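Local coordinates for protein alternansucrase (Leuconostoc mesenteroides, PDB 6HVG) that belongs to glycoside hydrolase family 70 and combines a TIM-barrel-type domain, with a calcium ion bound, and repeats of the choline-binding type in one chain, at residues D904-Q908 with A935-Q939; M1386-K1390 with L1402-G1406. One frame throughout, in Å; residues are numbered along the deposited sequence.

Contact 1 of 2, residues D904-Q908 with A935-Q939; sequences DYKNQ and AHKNQ
Gln939 reaches Lys906 with its carboxamide and illustrates how one amide can tie a ring and a main chain together. Gln939 NE2 donates to the Lys906 backbone O over 2.7 Å, nearly straight at 160°; this oxygen lies close to the amide plane, whereas the nitrogen stands above the plane of the carbonyl it meets. The other branch, Gln939 OE1, accepts a bond from His936 ND1 at 2.8 Å, so the amide's orientation is fixed from two directions. The His936 imidazole lies against residues 905-908, with His936 CE1 3.3 Å from Lys906 O, and the carbonyl oxygens of Lys906 and Tyr905 both sit at the ring's edge, near its plane. NE2 of His936 also bonds to Phe886 O, so that both ring nitrogens are engaged.

Lys906 adds a second crossing. Bends at chi2 (-81°) and chi4 (-76°) steer Lys906 NZ to Ala935 O, 2.8 Å away, approaching from above the carbonyl plane. The same Ala935 O lies at the edge of the Tyr905 ring, 3.6 Å from Tyr905 CE2, while Ala935 CB lies against Tyr905 CE2 at 3.8 Å. Polar and apolar contacts thus share this one alanine.

In the fold this is a meeting of two loops, one between strands 881-885 and 910-915, the other between strands 927-931 and 940-947. The second contains a type II turn from His936 to Gln939, and backbone bonds join Asn938 with Asn967 and Gln939 with Thr966, just beyond strand 962-965.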
ATOM      1  N   ASP A 904      37.609 -35.749  -9.049  1.00 66.47           N
ATOM      2  CA  ASP A 904      36.912 -34.560  -9.552  1.00 63.99           C
ATOM      3  C   ASP A 904      37.141 -33.336  -8.679  1.00 60.96           C
ATOM      4  O   ASP A 904      37.244 -32.230  -9.185  1.00 60.50           O
ATOM      5  CB  ASP A 904      35.403 -34.810  -9.664  1.00 68.11           C
ATOM      6  CG  ASP A 904      35.043 -35.862 -10.716  1.00 70.21           C
ATOM      7  OD1 ASP A 904      35.894 -36.712 -11.044  1.00 76.28           O
ATOM      8  OD2 ASP A 904      33.889 -35.852 -11.205  1.00 71.77           O
ATOM      9  N   TYR A 905      37.217 -33.543  -7.370  1.00 59.79           N
ATOM     10  CA  TYR A 905      37.379 -32.449  -6.407  1.00 57.71           C
ATOM     11  C   TYR A 905      38.586 -31.538  -6.594  1.00 58.66           C
ATOM     12  O   TYR A 905      38.511 -30.348  -6.258  1.00 60.31           O
ATOM     13  CB  TYR A 905      37.407 -32.998  -4.972  1.00 56.49           C
ATOM     14  CG  TYR A 905      38.693 -33.685  -4.551  1.00 55.63           C
ATOM     15  CD1 TYR A 905      38.870 -35.052  -4.747  1.00 58.21           C
ATOM     16  CD2 TYR A 905      39.711 -32.982  -3.942  1.00 57.55           C
ATOM     17  CE1 TYR A 905      40.025 -35.701  -4.353  1.00 60.28           C
ATOM     18  CE2 TYR A 905      40.880 -33.622  -3.539  1.00 59.85           C
ATOM     19  CZ  TYR A 905      41.033 -34.985  -3.748  1.00 61.47           C
ATOM     20  OH  TYR A 905      42.181 -35.640  -3.350  1.00 62.51           O
ATOM     21  N   LYS A 906      39.698 -32.083  -7.083  1.00 55.84           N
ATOM     22  CA  LYS A 906      40.968 -31.350  -7.074  1.00 57.24           C
ATOM     23  C   LYS A 906      40.918 -30.028  -7.847  1.00 59.61           C
ATOM     24  O   LYS A 906      41.501 -29.032  -7.404  1.00 61.06           O
ATOM     25  CB  LYS A 906      42.142 -32.229  -7.556  1.00 56.22           C
ATOM     26  CG  LYS A 906      43.057 -32.727  -6.431  1.00 57.87           C
ATOM     27  CD  LYS A 906      44.063 -31.650  -6.007  1.00 59.71           C
ATOM     28  CE  LYS A 906      45.203 -32.140  -5.117  1.00 63.73           C
ATOM     29  NZ  LYS A 906      44.815 -32.375  -3.699  1.00 65.15           N
ATOM     30  N   ASN A 907      40.217 -30.010  -8.981  1.00 60.81           N
ATOM     31  CA  ASN A 907      40.101 -28.791  -9.777  1.00 60.21           C
ATOM     32  C   ASN A 907      38.795 -28.038  -9.585  1.00 56.35           C
ATOM     33  O   ASN A 907      38.476 -27.132 -10.354  1.00 58.95           O
ATOM     34  CB  ASN A 907      40.359 -29.130 -11.239  1.00 62.49           C
ATOM     35  CG  ASN A 907      41.742 -29.727 -11.445  1.00 64.97           C
ATOM     36  OD1 ASN A 907      41.869 -30.900 -11.805  1.00 72.68           O
ATOM     37  ND2 ASN A 907      42.783 -28.945 -11.166  1.00 61.54           N
ATOM     38  N   GLN A 908      38.063 -28.405  -8.543  1.00 52.80           N
ATOM     39  CA  GLN A 908      36.777 -27.789  -8.213  1.00 51.43           C
ATOM     40  C   GLN A 908      36.958 -26.961  -6.916  1.00 51.06           C
ATOM     41  O   GLN A 908      38.074 -26.856  -6.399  1.00 48.78           O
ATOM     42  CB  GLN A 908      35.708 -28.870  -8.039  1.00 47.60           C
ATOM     43  CG  GLN A 908      35.323 -29.550  -9.317  1.00 47.15           C
ATOM     44  CD  GLN A 908      34.309 -30.657  -9.139  1.00 45.66           C
ATOM     45  OE1 GLN A 908      33.871 -30.957  -8.037  1.00 46.99           O
ATOM     46  NE2 GLN A 908      33.908 -31.257 -10.252  1.00 45.28           N
ATOM     47  N   ALA A 935      42.242 -30.653   1.350  1.00 61.40           N
ATOM     48  CA  ALA A 935      42.154 -31.309   0.050  1.00 60.38           C
ATOM     49  C   ALA A 935      42.832 -30.507  -1.058  1.00 58.49           C
ATOM     50  O   ALA A 935      42.936 -30.992  -2.166  1.00 57.75           O
ATOM     51  CB  ALA A 935      40.699 -31.578  -0.299  1.00 61.43           C
ATOM     52  N   HIS A 936      43.300 -29.295  -0.759  1.00 58.24           N
ATOM     53  CA  HIS A 936      43.968 -28.454  -1.747  1.00 58.91           C
ATOM     54  C   HIS A 936      45.297 -27.898  -1.257  1.00 60.45           C
ATOM     55  O   HIS A 936      45.542 -26.699  -1.387  1.00 59.38           O
ATOM     56  CB  HIS A 936      43.050 -27.299  -2.139  1.00 58.19           C
ATOM     57  CG  HIS A 936      41.779 -27.745  -2.770  1.00 57.07           C
ATOM     58  ND1 HIS A 936      41.629 -27.832  -4.132  1.00 58.39           N
ATOM     59  CD2 HIS A 936      40.609 -28.149  -2.231  1.00 56.67           C
ATOM     60  CE1 HIS A 936      40.414 -28.267  -4.408  1.00 59.65           C
ATOM     61  NE2 HIS A 936      39.773 -28.457  -3.272  1.00 57.60           N
ATOM     62  N   LYS A 937      46.154 -28.776  -0.724  1.00 61.16           N
ATOM     63  CA  LYS A 937      47.474 -28.363  -0.263  1.00 62.05           C
ATOM     64  C   LYS A 937      48.332 -28.021  -1.461  1.00 63.08           C
ATOM     65  O   LYS A 937      48.288 -28.707  -2.488  1.00 61.75           O
ATOM     66  CB  LYS A 937      48.167 -29.459   0.559  1.00 62.72           C
ATOM     67  CG  LYS A 937      47.356 -30.015   1.710  1.00 62.57           C
ATOM     68  CD  LYS A 937      48.125 -31.059   2.505  1.00 63.53           C
ATOM     69  CE  LYS A 937      47.337 -31.500   3.731  1.00 64.42           C
ATOM     70  NZ  LYS A 937      47.811 -32.784   4.291  1.00 65.47           N
ATOM     71  N   ASN A 938      49.095 -26.930  -1.324  1.00 65.68           N
ATOM     72  CA  ASN A 938      50.132 -26.527  -2.303  1.00 65.03           C
ATOM     73  C   ASN A 938      49.639 -26.227  -3.731  1.00 64.96           C
ATOM     74  O   ASN A 938      50.421 -26.032  -4.642  1.00 69.50           O
ATOM     75  CB  ASN A 938      51.236 -27.580  -2.317  1.00 64.41           C
ATOM     76  CG  ASN A 938      51.826 -27.802  -0.926  1.00 64.17           C
ATOM     77  OD1 ASN A 938      51.771 -28.910  -0.387  1.00 61.49           O
ATOM     78  ND2 ASN A 938      52.333 -26.733  -0.318  1.00 62.48           N
ATOM     79  N   GLN A 939      48.330 -26.120  -3.889  1.00 64.92           N
ATOM     80  CA  GLN A 939      47.707 -25.932  -5.185  1.00 64.30           C
ATOM     81  C   GLN A 939      47.765 -24.472  -5.655  1.00 64.55           C
ATOM     82  O   GLN A 939      47.733 -23.548  -4.851  1.00 65.96           O
ATOM     83  CB  GLN A 939      46.244 -26.364  -5.096  1.00 63.31           C
ATOM     84  CG  GLN A 939      45.519 -26.388  -6.421  1.00 62.25           C
ATOM     85  CD  GLN A 939      44.406 -27.409  -6.445  1.00 64.65           C
ATOM     86  OE1 GLN A 939      44.100 -28.047  -5.435  1.00 62.21           O
ATOM     87  NE2 GLN A 939      43.795 -27.570  -7.607  1.00 69.81           N
TER

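Contact 2 of 2, residues M1386-K1390 with L1402-G1406; sequences MVRDK and LNVDG
A G1 beta bulge sets two residues, Asp1389 and Lys1390, opposite the single Leu1402, with Asp1389 at positive phi and psi (56° and 59°) and Lys1390 and Leu1402 forming an antiparallel hydrogen-bonded pair. Two bonds join that pair: Leu1402 N to Lys1390 O at 3.0 Å, and Lys1390 N to Leu1402 O at 3.2 Å. One residue along, Asp1389 N donates to Asn1403 O over 2.8 Å, and the chain from Asn1403 turns back on itself, with a weak bond from Gly1406 N to the same oxygen.

The side chains divide between an apolar and a polar part. Leu1402 CD1 lies 3.9 Å from Val1387 CB, the two side chains meeting at a slant, and both rest on Tyr1379 of strand 1377-1380. With Met1386 CG anti to the backbone N (chi1 -176°), Met1386 SD ends 4.2 Å from Gly1406 CA. Arg1388 runs extended from CG to NE alongside the Val1404 carbonyl. Arg1388 NH1 lies 2.6 Å from Val1404 O, which sits at the guanidinium edge near its plane, but the bond is weak because the N-H points well off line.

Asn1403 and Asp1405 direct their polar groups to Thr1407 OG1. Asp1405 OD1 is too distant from Arg1388 NH1 for an ion pair, although its opposite charge may still be felt. A short hairpin here, soon after a putative cell wall binding repeat, is consistent with the beta-hairpin repeats of choline-binding type. The chemistry implies a hairpin base joined mainly by main-chain bonds, with a small apolar patch and an arginine held by one weak bond.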
ATOM      1  N   MET A1386     -23.092   7.551  23.399  1.00 49.67           N
ATOM      2  CA  MET A1386     -22.375   7.790  24.651  1.00 50.42           C
ATOM      3  C   MET A1386     -20.972   7.214  24.519  1.00 51.18           C
ATOM      4  O   MET A1386     -20.769   6.193  23.873  1.00 50.08           O
ATOM      5  CB  MET A1386     -23.120   7.139  25.809  1.00 52.28           C
ATOM      6  CG  MET A1386     -22.544   7.381  27.203  1.00 56.59           C
ATOM      7  SD  MET A1386     -23.252   6.219  28.417  1.00 57.36           S
ATOM      8  CE  MET A1386     -24.824   7.041  28.738  1.00 58.32           C
ATOM      9  N   VAL A1387     -20.010   7.903  25.107  1.00 55.54           N
ATOM     10  CA  VAL A1387     -18.620   7.449  25.122  1.00 58.36           C
ATOM     11  C   VAL A1387     -18.276   6.951  26.524  1.00 57.01           C
ATOM     12  O   VAL A1387     -18.653   7.572  27.529  1.00 51.23           O
ATOM     13  CB  VAL A1387     -17.650   8.582  24.736  1.00 61.37           C
ATOM     14  CG1 VAL A1387     -16.234   8.050  24.550  1.00 64.50           C
ATOM     15  CG2 VAL A1387     -18.126   9.275  23.471  1.00 59.09           C
ATOM     16  N   ARG A1388     -17.550   5.832  26.560  1.00 62.15           N
ATOM     17  CA  ARG A1388     -17.194   5.141  27.812  1.00 64.60           C
ATOM     18  C   ARG A1388     -15.697   4.814  27.891  1.00 65.31           C
ATOM     19  O   ARG A1388     -15.071   4.483  26.866  1.00 58.19           O
ATOM     20  CB  ARG A1388     -17.955   3.822  27.893  1.00 65.83           C
ATOM     21  CG  ARG A1388     -19.473   3.899  27.894  1.00 66.19           C
ATOM     22  CD  ARG A1388     -20.040   2.526  27.514  1.00 66.78           C
ATOM     23  NE  ARG A1388     -21.442   2.372  27.872  1.00 68.40           N
ATOM     24  CZ  ARG A1388     -21.874   2.081  29.093  1.00 68.49           C
ATOM     25  NH1 ARG A1388     -21.023   1.917  30.091  1.00 69.63           N
ATOM     26  NH2 ARG A1388     -23.173   1.980  29.326  1.00 72.60           N
ATOM     27  N   ASP A1389     -15.143   4.913  29.103  1.00 68.08           N
ATOM     28  CA  ASP A1389     -13.790   4.414  29.395  1.00 70.60           C
ATOM     29  C   ASP A1389     -12.725   5.012  28.487  1.00 71.37           C
ATOM     30  O   ASP A1389     -12.027   4.288  27.763  1.00 69.74           O
ATOM     31  CB  ASP A1389     -13.784   2.876  29.298  1.00 71.90           C
ATOM     32  CG  ASP A1389     -12.473   2.232  29.762  1.00 71.06           C
ATOM     33  OD1 ASP A1389     -11.690   2.854  30.518  1.00 68.39           O
ATOM     34  OD2 ASP A1389     -12.249   1.066  29.371  1.00 71.12           O
ATOM     35  N   LYS A1390     -12.601   6.333  28.516  1.00 72.75           N
ATOM     36  CA  LYS A1390     -11.472   7.006  27.854  1.00 76.21           C
ATOM     37  C   LYS A1390     -11.356   8.469  28.257  1.00 76.34           C
ATOM     38  O   LYS A1390     -12.291   9.076  28.795  1.00 79.78           O
ATOM     39  CB  LYS A1390     -11.523   6.824  26.323  1.00 77.34           C
ATOM     40  CG  LYS A1390     -12.232   7.888  25.533  1.00 77.71           C
ATOM     41  CD  LYS A1390     -12.173   7.592  24.037  1.00 80.19           C
ATOM     42  CE  LYS A1390     -12.452   8.843  23.214  1.00 84.11           C
ATOM     43  NZ  LYS A1390     -12.646   8.553  21.768  1.00 82.88           N
ATOM     44  N   LEU A1402     -14.020   9.734  31.131  1.00 58.79           N
ATOM     45  CA  LEU A1402     -15.278   9.052  31.236  1.00 60.14           C
ATOM     46  C   LEU A1402     -15.038   7.644  31.743  1.00 61.18           C
ATOM     47  O   LEU A1402     -14.262   6.864  31.160  1.00 57.41           O
ATOM     48  CB  LEU A1402     -16.009   9.065  29.898  1.00 60.59           C
ATOM     49  CG  LEU A1402     -16.171  10.490  29.368  1.00 60.96           C
ATOM     50  CD1 LEU A1402     -16.281  10.502  27.851  1.00 61.46           C
ATOM     51  CD2 LEU A1402     -17.356  11.146  30.060  1.00 61.30           C
ATOM     52  N   ASN A1403     -15.703   7.341  32.856  1.00 66.15           N
ATOM     53  CA  ASN A1403     -15.616   6.043  33.528  1.00 69.52           C
ATOM     54  C   ASN A1403     -16.183   4.960  32.622  1.00 72.36           C
ATOM     55  O   ASN A1403     -16.621   5.246  31.495  1.00 72.36           O
ATOM     56  CB  ASN A1403     -16.359   6.111  34.861  1.00 70.73           C
ATOM     57  CG  ASN A1403     -15.568   6.859  35.931  1.00 76.46           C
ATOM     58  OD1 ASN A1403     -14.341   6.923  35.888  1.00 82.05           O
ATOM     59  ND2 ASN A1403     -16.275   7.435  36.896  1.00 78.45           N
ATOM     60  N   VAL A1404     -16.147   3.719  33.096  1.00 75.91           N
ATOM     61  CA  VAL A1404     -16.696   2.583  32.342  1.00 76.52           C
ATOM     62  C   VAL A1404     -18.220   2.719  32.270  1.00 69.48           C
ATOM     63  O   VAL A1404     -18.815   2.544  31.226  1.00 59.78           O
ATOM     64  CB  VAL A1404     -16.332   1.216  32.971  1.00 82.07           C
ATOM     65  CG1 VAL A1404     -16.736   0.081  32.027  1.00 79.48           C
ATOM     66  CG2 VAL A1404     -14.840   1.147  33.307  1.00 84.83           C
ATOM     67  N   ASP A1405     -18.839   3.072  33.388  1.00 69.36           N
ATOM     68  CA  ASP A1405     -20.295   3.247  33.437  1.00 70.37           C
ATOM     69  C   ASP A1405     -20.789   4.505  32.696  1.00 72.34           C
ATOM     70  O   ASP A1405     -21.981   4.802  32.710  1.00 74.76           O
ATOM     71  CB  ASP A1405     -20.787   3.246  34.901  1.00 73.96           C
ATOM     72  CG  ASP A1405     -20.235   4.413  35.724  1.00 74.66           C
ATOM     73  OD1 ASP A1405     -19.526   5.275  35.168  1.00 70.24           O
ATOM     74  OD2 ASP A1405     -20.500   4.464  36.945  1.00 73.01           O
ATOM     75  N   GLY A1406     -19.870   5.254  32.081  1.00 71.59           N
ATOM     76  CA  GLY A1406     -20.210   6.433  31.287  1.00 69.70           C
ATOM     77  C   GLY A1406     -19.983   7.767  32.009  1.00 70.22           C
ATOM     78  O   GLY A1406     -19.800   8.815  31.363  1.00 72.59           O
TER

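How the contacts relate
The two contacts offer a contrast in how loops are joined. Contact 1 is partly buried, within the family 70 range, and binds two loops beside a large antiparallel sheet; contact 2 lies at the surface near the C-terminal end, where residues flanking a single hairpin come together. They share no elements: the centres of contact 1 and contact 2 are about 77 Å apart, on opposite sides of the chain's centre. In contact 1, without strand pairing, glutamine and lysine make the crossing bonds to backbone carbonyls, while the histidine braces the glutamine and packs against carbonyl oxygens. Contact 2 has one antiparallel pair with a bulge beside it and leaves most polar work to backbone groups.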